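Local coordinates for chemotactic transducer PctC (PDB 5LTV), which binds gamma-amino-butanoic acid in its double-Cache ligand-binding domain and probably relays its presence to the chemotaxis machinery of Pseudomonas aeruginosa, at residues Arg89-Val94 and Gly167-Glu172; Leu133-Pro138 and Gln147-Ser152; Gly97-Gly102 and Gly159-Val164; Asn77-Leu82 and Thr103-Pro108; Tyr188-Ser193 and Tyr252-Leu257. All blocks are in the same frame, centred on the assembly; numbering follows the deposited sequence.

Contact 1. Residues Arg89-Val94 and Gly167-Glu172; sequences RNFASV and GDMKLE. With ABU (gamma-amino-butanoic acid), chain H.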
# COMPACT_ATOMS: atom_id res chain seq x y z
N ARG A 89 8.88 -6.50 -12.06
CA ARG A 89 9.70 -7.09 -11.02
C ARG A 89 9.31 -6.60 -9.62
O ARG A 89 9.53 -7.30 -8.63
CB ARG A 89 11.19 -6.79 -11.28
CG ARG A 89 11.78 -7.64 -12.42
CD ARG A 89 13.32 -7.61 -12.38
NE ARG A 89 13.82 -6.24 -12.47
CZ ARG A 89 14.31 -5.71 -13.57
NH1 ARG A 89 14.38 -6.44 -14.65
NH2 ARG A 89 14.78 -4.47 -13.59
N ASN A 90 8.76 -5.39 -9.49
CA ASN A 90 8.62 -4.85 -8.16
C ASN A 90 7.18 -4.58 -7.76
O ASN A 90 6.95 -4.25 -6.60
CB ASN A 90 9.45 -3.57 -8.00
CG ASN A 90 10.94 -3.84 -8.07
OD1 ASN A 90 11.50 -4.52 -7.21
ND2 ASN A 90 11.58 -3.35 -9.14
N PHE A 91 6.22 -4.70 -8.67
CA PHE A 91 4.81 -4.58 -8.36
C PHE A 91 4.09 -5.82 -8.84
O PHE A 91 4.60 -6.57 -9.68
CB PHE A 91 4.19 -3.32 -9.00
CG PHE A 91 4.76 -2.01 -8.45
CD1 PHE A 91 4.23 -1.42 -7.30
CD2 PHE A 91 5.85 -1.41 -9.05
CE1 PHE A 91 4.81 -0.25 -6.76
CE2 PHE A 91 6.42 -0.24 -8.52
CZ PHE A 91 5.89 0.33 -7.37
N ALA A 92 2.91 -6.07 -8.25
CA ALA A 92 1.98 -6.99 -8.87
C ALA A 92 1.54 -6.43 -10.22
O ALA A 92 1.49 -7.15 -11.22
CB ALA A 92 0.78 -7.23 -7.96
N SER A 93 1.25 -5.14 -10.27
CA SER A 93 1.00 -4.48 -11.54
C SER A 93 1.09 -2.98 -11.33
O SER A 93 0.96 -2.48 -10.20
CB SER A 93 -0.36 -4.86 -12.13
OG SER A 93 -1.38 -4.51 -11.19
N VAL A 94 1.31 -2.29 -12.45
CA VAL A 94 1.29 -0.84 -12.54
C VAL A 94 0.26 -0.49 -13.61
O VAL A 94 -0.05 -1.31 -14.49
CB VAL A 94 2.67 -0.23 -12.88
CG1 VAL A 94 3.64 -0.48 -11.76
CG2 VAL A 94 3.22 -0.81 -14.20
N GLY A 167 0.76 1.75 -8.67
CA GLY A 167 1.18 0.36 -8.60
C GLY A 167 0.59 -0.32 -7.39
O GLY A 167 0.43 0.30 -6.34
N ASP A 168 0.26 -1.59 -7.52
CA ASP A 168 -0.23 -2.29 -6.35
C ASP A 168 0.66 -3.49 -6.02
O ASP A 168 1.46 -3.95 -6.84
CB ASP A 168 -1.69 -2.71 -6.51
CG ASP A 168 -1.93 -3.55 -7.76
OD1 ASP A 168 -1.06 -4.38 -8.12
OD2 ASP A 168 -3.00 -3.37 -8.40
N MET A 169 0.52 -3.98 -4.78
CA MET A 169 1.28 -5.10 -4.28
C MET A 169 0.40 -6.00 -3.41
O MET A 169 -0.46 -5.51 -2.68
CB MET A 169 2.51 -4.60 -3.52
CG MET A 169 2.22 -3.55 -2.56
SD MET A 169 3.43 -2.22 -2.68
CE MET A 169 2.44 -0.93 -3.46
N LYS A 170 0.63 -7.30 -3.52
CA LYS A 170 -0.09 -8.28 -2.69
C LYS A 170 0.24 -8.11 -1.22
O LYS A 170 1.38 -7.85 -0.83
CB LYS A 170 0.26 -9.70 -3.14
CG LYS A 170 -0.27 -10.06 -4.51
CD LYS A 170 0.41 -11.30 -5.09
CE LYS A 170 0.46 -12.40 -4.07
NZ LYS A 170 1.36 -13.52 -4.52
N LEU A 171 -0.79 -8.26 -0.38
CA LEU A 171 -0.60 -8.17 1.06
C LEU A 171 0.34 -9.25 1.58
O LEU A 171 1.08 -8.99 2.54
CB LEU A 171 -1.95 -8.29 1.78
CG LEU A 171 -3.01 -7.21 1.63
CD1 LEU A 171 -3.93 -7.34 2.85
CD2 LEU A 171 -2.42 -5.79 1.51
N GLU A 172 0.33 -10.45 0.99
CA GLU A 172 1.23 -11.50 1.50
C GLU A 172 2.69 -11.12 1.28
O GLU A 172 3.55 -11.46 2.11
CB GLU A 172 0.90 -12.87 0.89
CG GLU A 172 1.30 -13.12 -0.57
CD GLU A 172 1.04 -14.57 -1.05
OE1 GLU A 172 1.34 -15.53 -0.29
OE2 GLU A 172 0.53 -14.77 -2.18
N ABU H . -4.41 -4.31 -10.63
CD ABU H . -5.71 -4.14 -9.92
CB ABU H . -6.65 -3.22 -10.64
CG ABU H . -7.20 -2.11 -9.77
C ABU H . -8.60 -2.20 -9.17
O ABU H . -8.84 -3.11 -8.35
OXT ABU H . -9.43 -1.30 -9.48
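Asp168 OD1 is held by two groups of Ser93: Ser93 OG donates to it over 3.1 Å, on the syn side but 28° out of the carboxylate plane, and Ser93 N adds a weak bond. The other oxygen, OD2, takes the amino N of the bound gamma-amino-butanoic acid at 2.8 Å and also pairs with the hydroxyl of Tyr95. These bonds would hold the carboxylate in a fixed rotation, and its charge would suit an ammonium group. With chi1 of 55°, Asp168 CG lies between its own N and carbonyl carbon, from where OD1 can face the neighbouring strand. Along the backbone, Asp168 N reaches Ser93 O at 2.9 Å, and Ala92 N reaches Asp168 O at 2.9 Å. That same carbonyl oxygen lies in the plane of the Phe91 ring, at its edge. Phe91 CD1 lies 3.8 Å from Gly167 CA, where the lack of a side chain makes room, and CE1 meets Met169 CE. An acidic residue thus reaches from the central sheet to the ligand's amino group, as in the amine-binding Cache domains of amino acid chemoreceptors.

Contact 2. Residues Leu133-Pro138 and Gln147-Ser152; sequences LIVTEP and QILAMS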
# COMPACT_ATOMS: atom_id res chain seq x y z
N LEU A 133 0.59 11.67 -4.00
CA LEU A 133 0.73 10.25 -3.73
C LEU A 133 -0.04 9.88 -2.46
O LEU A 133 0.10 10.54 -1.42
CB LEU A 133 2.20 9.87 -3.60
CG LEU A 133 2.44 8.36 -3.45
CD1 LEU A 133 2.35 7.70 -4.79
CD2 LEU A 133 3.78 8.02 -2.79
N ILE A 134 -0.86 8.86 -2.54
CA ILE A 134 -1.45 8.24 -1.36
C ILE A 134 -1.03 6.79 -1.33
O ILE A 134 -0.62 6.21 -2.34
CB ILE A 134 -2.98 8.31 -1.36
CG1 ILE A 134 -3.51 7.44 -2.49
CG2 ILE A 134 -3.46 9.77 -1.37
CD1 ILE A 134 -4.97 7.00 -2.36
N VAL A 135 -1.14 6.19 -0.14
CA VAL A 135 -1.05 4.76 0.02
C VAL A 135 -2.38 4.33 0.62
O VAL A 135 -2.86 4.95 1.57
CB VAL A 135 0.15 4.33 0.88
CG1 VAL A 135 0.06 4.89 2.27
CG2 VAL A 135 0.26 2.81 0.94
N THR A 136 -3.03 3.38 -0.03
CA THR A 136 -4.36 2.96 0.34
C THR A 136 -4.30 1.89 1.43
O THR A 136 -3.28 1.21 1.62
CB THR A 136 -5.09 2.39 -0.89
OG1 THR A 136 -4.61 1.06 -1.09
CG2 THR A 136 -4.85 3.23 -2.15
N GLU A 137 -5.42 1.74 2.13
CA GLU A 137 -5.61 0.55 2.94
C GLU A 137 -5.89 -0.65 2.01
O GLU A 137 -6.16 -0.48 0.82
CB GLU A 137 -6.74 0.78 3.95
CG GLU A 137 -6.36 1.81 5.05
CD GLU A 137 -7.47 2.07 6.10
OE1 GLU A 137 -8.64 1.72 5.85
OE2 GLU A 137 -7.16 2.65 7.17
N PRO A 138 -5.79 -1.87 2.53
CA PRO A 138 -6.06 -3.04 1.66
C PRO A 138 -7.44 -2.98 1.03
O PRO A 138 -8.41 -2.46 1.61
CB PRO A 138 -5.93 -4.23 2.62
CG PRO A 138 -4.91 -3.73 3.68
CD PRO A 138 -5.30 -2.26 3.86
N GLN A 147 -6.18 -9.83 -2.25
CA GLN A 147 -6.06 -8.68 -1.36
C GLN A 147 -4.79 -7.91 -1.66
O GLN A 147 -3.69 -8.47 -1.51
CB GLN A 147 -6.03 -9.12 0.11
CG GLN A 147 -7.37 -9.60 0.62
CD GLN A 147 -7.32 -9.97 2.10
OE1 GLN A 147 -6.28 -10.36 2.63
NE2 GLN A 147 -8.44 -9.83 2.77
N ILE A 148 -4.93 -6.62 -1.99
CA ILE A 148 -3.81 -5.77 -2.37
C ILE A 148 -3.89 -4.40 -1.70
O ILE A 148 -4.89 -4.03 -1.06
CB ILE A 148 -3.73 -5.57 -3.90
CG1 ILE A 148 -5.00 -4.86 -4.40
CG2 ILE A 148 -3.52 -6.94 -4.60
CD1 ILE A 148 -4.94 -4.38 -5.86
N LEU A 149 -2.82 -3.64 -1.83
CA LEU A 149 -2.88 -2.22 -1.56
C LEU A 149 -2.15 -1.52 -2.70
O LEU A 149 -1.32 -2.12 -3.40
CB LEU A 149 -2.31 -1.86 -0.16
CG LEU A 149 -0.85 -1.99 0.27
CD1 LEU A 149 -0.09 -0.90 -0.38
CD2 LEU A 149 -0.65 -1.91 1.78
N ALA A 150 -2.49 -0.26 -2.92
CA ALA A 150 -1.95 0.48 -4.04
C ALA A 150 -1.30 1.77 -3.56
O ALA A 150 -1.64 2.31 -2.51
CB ALA A 150 -3.04 0.79 -5.08
N MET A 151 -0.37 2.26 -4.35
CA MET A 151 0.16 3.60 -4.24
C MET A 151 -0.21 4.33 -5.52
O MET A 151 0.07 3.82 -6.61
CB MET A 151 1.66 3.55 -4.07
CG MET A 151 2.06 3.10 -2.72
SD MET A 151 3.76 2.46 -2.76
CE MET A 151 3.98 1.97 -1.02
N SER A 152 -0.86 5.49 -5.40
CA SER A 152 -1.43 6.16 -6.58
C SER A 152 -1.28 7.67 -6.48
O SER A 152 -1.18 8.24 -5.38
CB SER A 152 -2.93 5.80 -6.79
OG SER A 152 -3.76 6.21 -5.67
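Thr136 joins the two strands of this beta hairpin through its side chain as well as its backbone. Its CB lies 3.8 Å from Ala150 O, and from there the side chain forks. The methyl CG2 comes closer to that carbonyl oxygen, whereas OG1 accepts a nearly straight bond from Ala150 N (3.1 Å, 175°) and donates to Glu137 O from above the carbonyl plane. The hydroxyl, at chi1 78°, is turned to the neighbouring strand and stands in for a backbone acceptor toward strand 147-157. Thr136 N completes the link by donating to Ala150 O at 3.0 Å.

Beyond it the ladder is regular: Ile134 N donates to Ser152 O (2.9 Å) and Ser152 N returns a bond to Ile134 O. On the face with Val135, CG2 of that valine touches Leu149 CD1 at 4.0 Å, the two side chains crossing at a slant, and also meets Met151 CG. The other face brings Ile134 CG1 to 3.4 Å from Ser152 OG, a hydroxyl bonded to Trp123 O. Past Thr136, Pro138 CA approaches Ile148 O at 3.1 Å in a CA-H...O contact. Strand 134-140 is outermost in this sheet within the chain; strand 147-157 lies between it and strand 160-170. Leu133 and Met151 pack on helix 34-68, while Pro138 and Leu149 reach helix 171-178.

Contact 3. Residues Gly97-Gly102 and Gly159-Val164; sequences GEAASG and GQLLGV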
# COMPACT_ATOMS: atom_id res chain seq x y z
N GLY A 97 -5.13 4.91 -15.10
CA GLY A 97 -6.53 5.10 -15.40
C GLY A 97 -6.63 6.51 -15.93
O GLY A 97 -6.19 7.46 -15.28
N GLU A 98 -7.17 6.64 -17.15
CA GLU A 98 -7.22 7.92 -17.86
C GLU A 98 -8.54 8.65 -17.60
O GLU A 98 -9.60 8.04 -17.56
CB GLU A 98 -7.02 7.72 -19.37
CG GLU A 98 -5.57 7.37 -19.71
CD GLU A 98 -5.31 7.21 -21.20
OE1 GLU A 98 -4.75 6.16 -21.59
OE2 GLU A 98 -5.60 8.15 -21.97
N ALA A 99 -8.46 9.98 -17.49
CA ALA A 99 -9.61 10.81 -17.11
C ALA A 99 -10.62 10.95 -18.24
O ALA A 99 -11.83 10.96 -18.00
CB ALA A 99 -9.13 12.18 -16.66
N ALA A 100 -10.16 11.05 -19.50
CA ALA A 100 -11.09 11.40 -20.59
C ALA A 100 -12.21 10.37 -20.74
O ALA A 100 -13.38 10.73 -20.85
CB ALA A 100 -10.34 11.56 -21.92
N SER A 101 -11.88 9.09 -20.77
CA SER A 101 -12.94 8.11 -21.01
C SER A 101 -12.73 6.79 -20.27
O SER A 101 -13.30 5.77 -20.67
CB SER A 101 -13.06 7.82 -22.53
OG SER A 101 -11.84 7.31 -23.02
N GLY A 102 -11.90 6.77 -19.22
CA GLY A 102 -11.72 5.58 -18.41
C GLY A 102 -10.79 4.52 -18.97
O GLY A 102 -10.71 3.43 -18.39
N GLY A 159 0.01 20.51 -17.52
CA GLY A 159 -0.95 21.12 -16.60
C GLY A 159 -2.38 20.58 -16.67
O GLY A 159 -3.19 20.97 -15.84
N GLN A 160 -2.68 19.71 -17.62
CA GLN A 160 -3.99 19.09 -17.80
C GLN A 160 -3.97 17.62 -17.34
O GLN A 160 -3.03 16.87 -17.64
CB GLN A 160 -4.40 19.17 -19.29
CG GLN A 160 -4.48 20.61 -19.82
CD GLN A 160 -5.60 21.37 -19.11
OE1 GLN A 160 -5.34 22.37 -18.45
NE2 GLN A 160 -6.82 20.89 -19.23
N LEU A 161 -5.02 17.21 -16.62
CA LEU A 161 -5.09 15.87 -16.05
C LEU A 161 -5.05 14.78 -17.12
O LEU A 161 -5.86 14.76 -18.06
CB LEU A 161 -6.35 15.72 -15.20
CG LEU A 161 -6.40 14.44 -14.38
CD1 LEU A 161 -5.28 14.44 -13.36
CD2 LEU A 161 -7.77 14.41 -13.69
N LEU A 162 -4.06 13.89 -17.02
CA LEU A 162 -4.02 12.68 -17.82
C LEU A 162 -4.83 11.57 -17.15
O LEU A 162 -5.67 10.92 -17.78
CB LEU A 162 -2.56 12.26 -18.04
CG LEU A 162 -2.43 10.91 -18.74
CD1 LEU A 162 -3.05 10.93 -20.16
CD2 LEU A 162 -0.97 10.45 -18.77
N GLY A 163 -4.60 11.36 -15.87
CA GLY A 163 -5.39 10.39 -15.12
C GLY A 163 -4.73 10.16 -13.78
O GLY A 163 -4.12 11.07 -13.21
N VAL A 164 -4.83 8.91 -13.32
CA VAL A 164 -4.17 8.48 -12.09
C VAL A 164 -3.26 7.29 -12.39
O VAL A 164 -3.71 6.29 -12.95
CB VAL A 164 -5.18 8.15 -11.00
CG1 VAL A 164 -4.50 7.46 -9.82
CG2 VAL A 164 -5.88 9.43 -10.57
O HOH W 1 -7.34 11.27 -20.36
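Gly97 and Val164 form an antiparallel hydrogen-bonded pair, and next to them Leu162 and Gly163 make a classic beta bulge, both facing Val155 of strand 147-157. Gly97 N donates to Val164 O at 2.9 Å, and Val164 N answers to Gly97 O at 2.8 Å. Two residues on, Ala99 N bonds to Leu162 O over 3.0 Å, the donor tilted 28° from the carbonyl plane. Between these links Gly163 CA comes within 3.0 Å of Gly97 O, a close CA-H...O contact made possible by the bare CA of Gly163.

Ala99 CB meets Leu161 CD2 at 4.0 Å; with chi1 of -170°, the Leu161 CG stands anti to its backbone N and the branch swings toward the alanine. Glu98 runs extended beyond CG, with CB and CG passing beside Leu162 O and OE2 ending near Leu162 CD1.

Farther out, helix 122-130 backs the pair: Val164 packs on Trp123, Tyr124 and Ala127, and Ala99 on Tyr124. Arg119 holds Ala99 O by a hydrogen bond, at the start of the turn that leads from strand 93-98 to strand 104-107. In that turn a water accepts from Ala100 N at 3.0 Å and donates to Leu162 O at 3.1 Å, giving this carbonyl a second partner besides Ala99 N.

Contact 4. Residues Asn77-Leu82 and Thr103-Pro108; sequences NIARQL and TFTMRP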
# COMPACT_ATOMS: atom_id res chain seq x y z
N ASN A 77 2.39 4.93 -26.58
CA ASN A 77 3.50 5.45 -25.80
C ASN A 77 3.34 5.18 -24.30
O ASN A 77 4.33 4.91 -23.60
CB ASN A 77 3.66 6.94 -26.04
CG ASN A 77 4.18 7.23 -27.41
OD1 ASN A 77 4.73 6.34 -28.07
ND2 ASN A 77 4.04 8.48 -27.87
N ILE A 78 2.10 5.29 -23.79
CA ILE A 78 1.84 4.98 -22.39
C ILE A 78 2.13 3.50 -22.11
O ILE A 78 2.77 3.15 -21.11
CB ILE A 78 0.38 5.34 -22.03
CG1 ILE A 78 0.22 6.85 -21.83
CG2 ILE A 78 -0.09 4.64 -20.75
CD1 ILE A 78 -1.23 7.31 -22.04
N ALA A 79 1.66 2.62 -23.00
CA ALA A 79 1.85 1.19 -22.79
C ALA A 79 3.33 0.84 -22.81
O ALA A 79 3.80 0.05 -21.99
CB ALA A 79 1.09 0.39 -23.84
N ARG A 80 4.08 1.48 -23.71
CA ARG A 80 5.52 1.24 -23.82
C ARG A 80 6.22 1.61 -22.53
O ARG A 80 7.01 0.83 -22.00
CB ARG A 80 6.10 2.02 -25.01
CG ARG A 80 7.46 1.54 -25.53
CD ARG A 80 7.88 2.21 -26.85
NE ARG A 80 8.16 3.63 -26.63
CZ ARG A 80 9.33 4.21 -26.86
NH1 ARG A 80 10.35 3.50 -27.34
NH2 ARG A 80 9.48 5.51 -26.61
N GLN A 81 5.92 2.80 -21.98
CA GLN A 81 6.46 3.20 -20.68
C GLN A 81 6.09 2.19 -19.56
O GLN A 81 6.94 1.84 -18.74
CB GLN A 81 5.95 4.61 -20.35
CG GLN A 81 6.99 5.58 -19.85
CD GLN A 81 8.10 5.89 -20.85
OE1 GLN A 81 7.90 5.87 -22.08
NE2 GLN A 81 9.31 6.16 -20.33
N LEU A 82 4.85 1.67 -19.56
CA LEU A 82 4.42 0.74 -18.51
C LEU A 82 5.03 -0.64 -18.67
O LEU A 82 5.11 -1.39 -17.68
CB LEU A 82 2.88 0.64 -18.48
CG LEU A 82 2.20 1.94 -17.98
CD1 LEU A 82 0.67 1.93 -18.07
CD2 LEU A 82 2.59 2.17 -16.58
N THR A 103 -10.12 4.80 -20.08
CA THR A 103 -9.14 3.88 -20.65
C THR A 103 -8.15 3.43 -19.58
O THR A 103 -7.62 4.25 -18.84
CB THR A 103 -8.40 4.58 -21.79
OG1 THR A 103 -9.34 5.03 -22.80
CG2 THR A 103 -7.30 3.66 -22.39
N PHE A 104 -7.95 2.13 -19.47
CA PHE A 104 -7.20 1.54 -18.38
C PHE A 104 -6.07 0.72 -19.00
O PHE A 104 -6.34 -0.27 -19.70
CB PHE A 104 -8.12 0.68 -17.52
CG PHE A 104 -7.43 0.04 -16.33
CD1 PHE A 104 -7.02 0.81 -15.26
CD2 PHE A 104 -7.19 -1.33 -16.31
CE1 PHE A 104 -6.39 0.23 -14.17
CE2 PHE A 104 -6.56 -1.92 -15.24
CZ PHE A 104 -6.15 -1.13 -14.16
N THR A 105 -4.83 1.13 -18.76
CA THR A 105 -3.66 0.40 -19.26
C THR A 105 -2.89 -0.16 -18.07
O THR A 105 -2.38 0.60 -17.24
CB THR A 105 -2.74 1.29 -20.08
OG1 THR A 105 -3.52 1.98 -21.04
CG2 THR A 105 -1.70 0.45 -20.81
N MET A 106 -2.80 -1.47 -18.00
CA MET A 106 -2.18 -2.18 -16.90
C MET A 106 -1.09 -3.11 -17.42
O MET A 106 -1.31 -3.82 -18.41
CB MET A 106 -3.19 -3.01 -16.19
CG MET A 106 -2.57 -3.93 -15.16
SD MET A 106 -3.85 -4.62 -13.98
CE MET A 106 -4.39 -5.99 -14.90
N ARG A 107 0.08 -3.11 -16.75
CA ARG A 107 1.17 -4.05 -17.09
C ARG A 107 1.72 -4.61 -15.79
O ARG A 107 1.79 -3.88 -14.82
CB ARG A 107 2.31 -3.41 -17.96
CG ARG A 107 1.76 -2.91 -19.33
CD ARG A 107 1.53 -4.10 -20.33
NE ARG A 107 1.14 -3.70 -21.69
CZ ARG A 107 -0.10 -3.30 -22.06
NH1 ARG A 107 -1.15 -3.17 -21.22
NH2 ARG A 107 -0.29 -3.01 -23.31
N PRO A 108 1.99 -5.95 -15.74
CA PRO A 108 1.57 -6.94 -16.75
C PRO A 108 0.06 -6.96 -16.93
O PRO A 108 -0.69 -6.73 -15.95
CB PRO A 108 2.08 -8.28 -16.17
CG PRO A 108 3.08 -7.92 -15.14
CD PRO A 108 2.55 -6.65 -14.57
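Leu82, Arg107 and Thr105 carry this packing of helix 75-82 against strand 104-107, whose short axes run 24° from parallel and 8.4 Å apart. Leu82 points at the strand. Its CB lies 3.8 Å from Arg107 CG, whereas the branch CD1 reaches along to Thr105, 3.4 Å from the carbonyl O and 3.9 Å from the methyl CG2.

Arg107 lies against the helix with its aliphatic part first: CB is 3.5 Å from Leu82 O, at the C-terminal end of the helix. The chain then bends at chi2 (-77°), which folds the guanidinium back over its own strand. There NH1 donates to Met106 O at 2.9 Å, with the acceptor in the guanidinium plane, though NH1 stands above the plane of that carbonyl, and NE forms a salt bridge with Glu83. NH2 passes 3.7 Å from Ala79 CB.

Thr105 presents its methyl to the helix. CG2 stands anti to the backbone N (chi1 -49° for OG1), which brings it to 4.1 Å from Ala79 CB. Strand 104-107 is outermost in the ligand-holding sheet within the chain, and Met106, pointing away from the helix, touches the bound gamma-amino-butanoic acid. No hydrogen bond joins the two segments themselves; packing, largely of methyl and methylene groups, holds the interface, and the guanidinium charge is met by Glu83 and a carbonyl of its own strand.

Contact 5. Residues Tyr188-Ser193 and Tyr252-Leu257; sequences YAFLVS and YVALVL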
# COMPACT_ATOMS: atom_id res chain seq x y z
N TYR A 188 4.88 -12.89 16.90
CA TYR A 188 4.62 -12.50 15.52
C TYR A 188 4.40 -10.98 15.44
O TYR A 188 4.37 -10.28 16.45
CB TYR A 188 3.41 -13.25 14.96
CG TYR A 188 2.11 -13.00 15.68
CD1 TYR A 188 1.76 -13.71 16.83
CD2 TYR A 188 1.22 -12.05 15.21
CE1 TYR A 188 0.56 -13.46 17.49
CE2 TYR A 188 0.02 -11.81 15.85
CZ TYR A 188 -0.30 -12.51 16.98
OH TYR A 188 -1.50 -12.21 17.58
N ALA A 189 4.26 -10.49 14.21
CA ALA A 189 4.08 -9.06 13.98
C ALA A 189 2.94 -8.80 13.00
O ALA A 189 2.80 -9.51 12.01
CB ALA A 189 5.37 -8.43 13.46
N PHE A 190 2.12 -7.78 13.27
CA PHE A 190 1.13 -7.38 12.28
C PHE A 190 1.15 -5.85 12.12
O PHE A 190 1.96 -5.14 12.73
CB PHE A 190 -0.25 -7.97 12.61
CG PHE A 190 -0.88 -7.45 13.85
CD1 PHE A 190 -0.57 -8.00 15.10
CD2 PHE A 190 -1.83 -6.43 13.78
CE1 PHE A 190 -1.18 -7.52 16.25
CE2 PHE A 190 -2.44 -5.93 14.92
CZ PHE A 190 -2.12 -6.48 16.17
N LEU A 191 0.30 -5.36 11.24
CA LEU A 191 0.24 -3.94 10.93
C LEU A 191 -1.19 -3.46 11.12
O LEU A 191 -2.13 -4.12 10.69
CB LEU A 191 0.74 -3.65 9.51
CG LEU A 191 1.08 -2.18 9.24
CD1 LEU A 191 2.53 -1.82 9.66
CD2 LEU A 191 0.88 -1.87 7.78
N VAL A 192 -1.35 -2.31 11.77
CA VAL A 192 -2.66 -1.83 12.19
C VAL A 192 -2.66 -0.31 12.10
O VAL A 192 -1.63 0.34 12.37
CB VAL A 192 -3.01 -2.32 13.62
CG1 VAL A 192 -1.98 -1.82 14.64
CG2 VAL A 192 -4.40 -1.87 14.03
N SER A 193 -3.78 0.26 11.70
CA SER A 193 -3.87 1.70 11.57
C SER A 193 -4.15 2.32 12.93
O SER A 193 -4.52 1.64 13.90
CB SER A 193 -4.97 2.10 10.58
OG SER A 193 -6.26 1.98 11.16
N TYR A 252 0.98 1.43 12.45
CA TYR A 252 1.86 0.92 13.49
C TYR A 252 2.23 -0.52 13.19
O TYR A 252 1.40 -1.29 12.66
CB TYR A 252 1.19 0.97 14.87
CG TYR A 252 0.90 2.35 15.39
CD1 TYR A 252 -0.24 3.01 15.00
CD2 TYR A 252 1.75 2.97 16.31
CE1 TYR A 252 -0.53 4.28 15.48
CE2 TYR A 252 1.47 4.23 16.81
CZ TYR A 252 0.31 4.89 16.38
OH TYR A 252 -0.04 6.14 16.83
N VAL A 253 3.48 -0.84 13.50
CA VAL A 253 3.93 -2.22 13.66
C VAL A 253 3.50 -2.69 15.04
O VAL A 253 3.85 -2.07 16.06
CB VAL A 253 5.44 -2.34 13.48
CG1 VAL A 253 5.91 -3.73 13.88
CG2 VAL A 253 5.82 -2.04 12.05
N ALA A 254 2.74 -3.78 15.08
CA ALA A 254 2.37 -4.41 16.34
C ALA A 254 3.19 -5.69 16.49
O ALA A 254 3.20 -6.51 15.57
CB ALA A 254 0.87 -4.73 16.40
N LEU A 255 3.88 -5.83 17.63
CA LEU A 255 4.61 -7.05 17.96
C LEU A 255 3.89 -7.77 19.09
O LEU A 255 3.55 -7.15 20.11
CB LEU A 255 6.04 -6.76 18.41
CG LEU A 255 6.99 -6.07 17.46
CD1 LEU A 255 8.35 -5.87 18.10
CD2 LEU A 255 7.11 -6.88 16.21
N VAL A 256 3.69 -9.08 18.93
CA VAL A 256 3.02 -9.89 19.92
C VAL A 256 4.01 -10.93 20.41
O VAL A 256 4.54 -11.71 19.61
CB VAL A 256 1.76 -10.56 19.34
CG1 VAL A 256 0.95 -11.35 20.42
CG2 VAL A 256 0.88 -9.53 18.57
N LEU A 257 4.28 -10.94 21.71
CA LEU A 257 5.15 -11.97 22.27
C LEU A 257 4.51 -12.69 23.46
O LEU A 257 3.78 -12.09 24.24
CB LEU A 257 6.48 -11.34 22.70
CG LEU A 257 7.55 -12.26 23.29
CD1 LEU A 257 7.87 -13.38 22.31
CD2 LEU A 257 8.81 -11.48 23.66
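Strands 188-193 and 251-256 are antiparallel neighbours in the second five-stranded sheet of this double-Cache domain, the one that does not hold the ligand. Six backbone bonds join them in reciprocal pairs, among them Val256 N to Tyr188 O and Ala254 N to Phe190 O, both 2.8 Å. On the face with Tyr188, Phe190 and Val256, two rings each cover a small side chain. Val256 CB sits over the face of the Tyr188 ring, 3.8 Å from its centroid and 19° off the normal, a CH-pi contact; the hydroxyl of this ring bonds to Tyr215. Ala254 CB lies likewise over the face of Phe190, 3.5 Å from its centroid and 17° off the normal, while Val256 CG2 touches that ring at its edge. For both aromatic side chains, chi1 near 60° lays the ring across the neighbouring strand. On the other face, Ala189 CB meets Leu255 CD2 at 3.6 Å, and Leu191 CD1 approaches Tyr252 O and Val253 CG2. Val253 and Leu255 pack there on helix 34-68. The backbone polar groups satisfy one another across the ladder, and the side-chain contacts are left largely to apolar groups, with C-H groups over the aromatic faces.

In the fold
Contacts 1 to 3 lie in the ligand-holding sheet, contact 4 packs a helix on its strand 104-107, and contact 5 belongs to the other sheet; the centres of contacts 3 and 5 lie about 37 Å apart. Contacts 1 and 2 lie on neighbouring strands, 160-170 and 147-157, linked by Met151 N to Gly167 O (2.9 Å). Contacts 1 and 3 follow the same two strands, about 22 Å between centres. Contact 4 joins contact 1 where Arg107 N bonds to Val94 O. Met106 of contact 4 touches the ligand besides Ser93 and Asp168 of contact 1, while Tyr116, Arg121, Trp123 and Ala142 also bind it. Glu137 OE2 lies 4.1 Å from Ser193 CB, a loose touch between contacts 2 and 5.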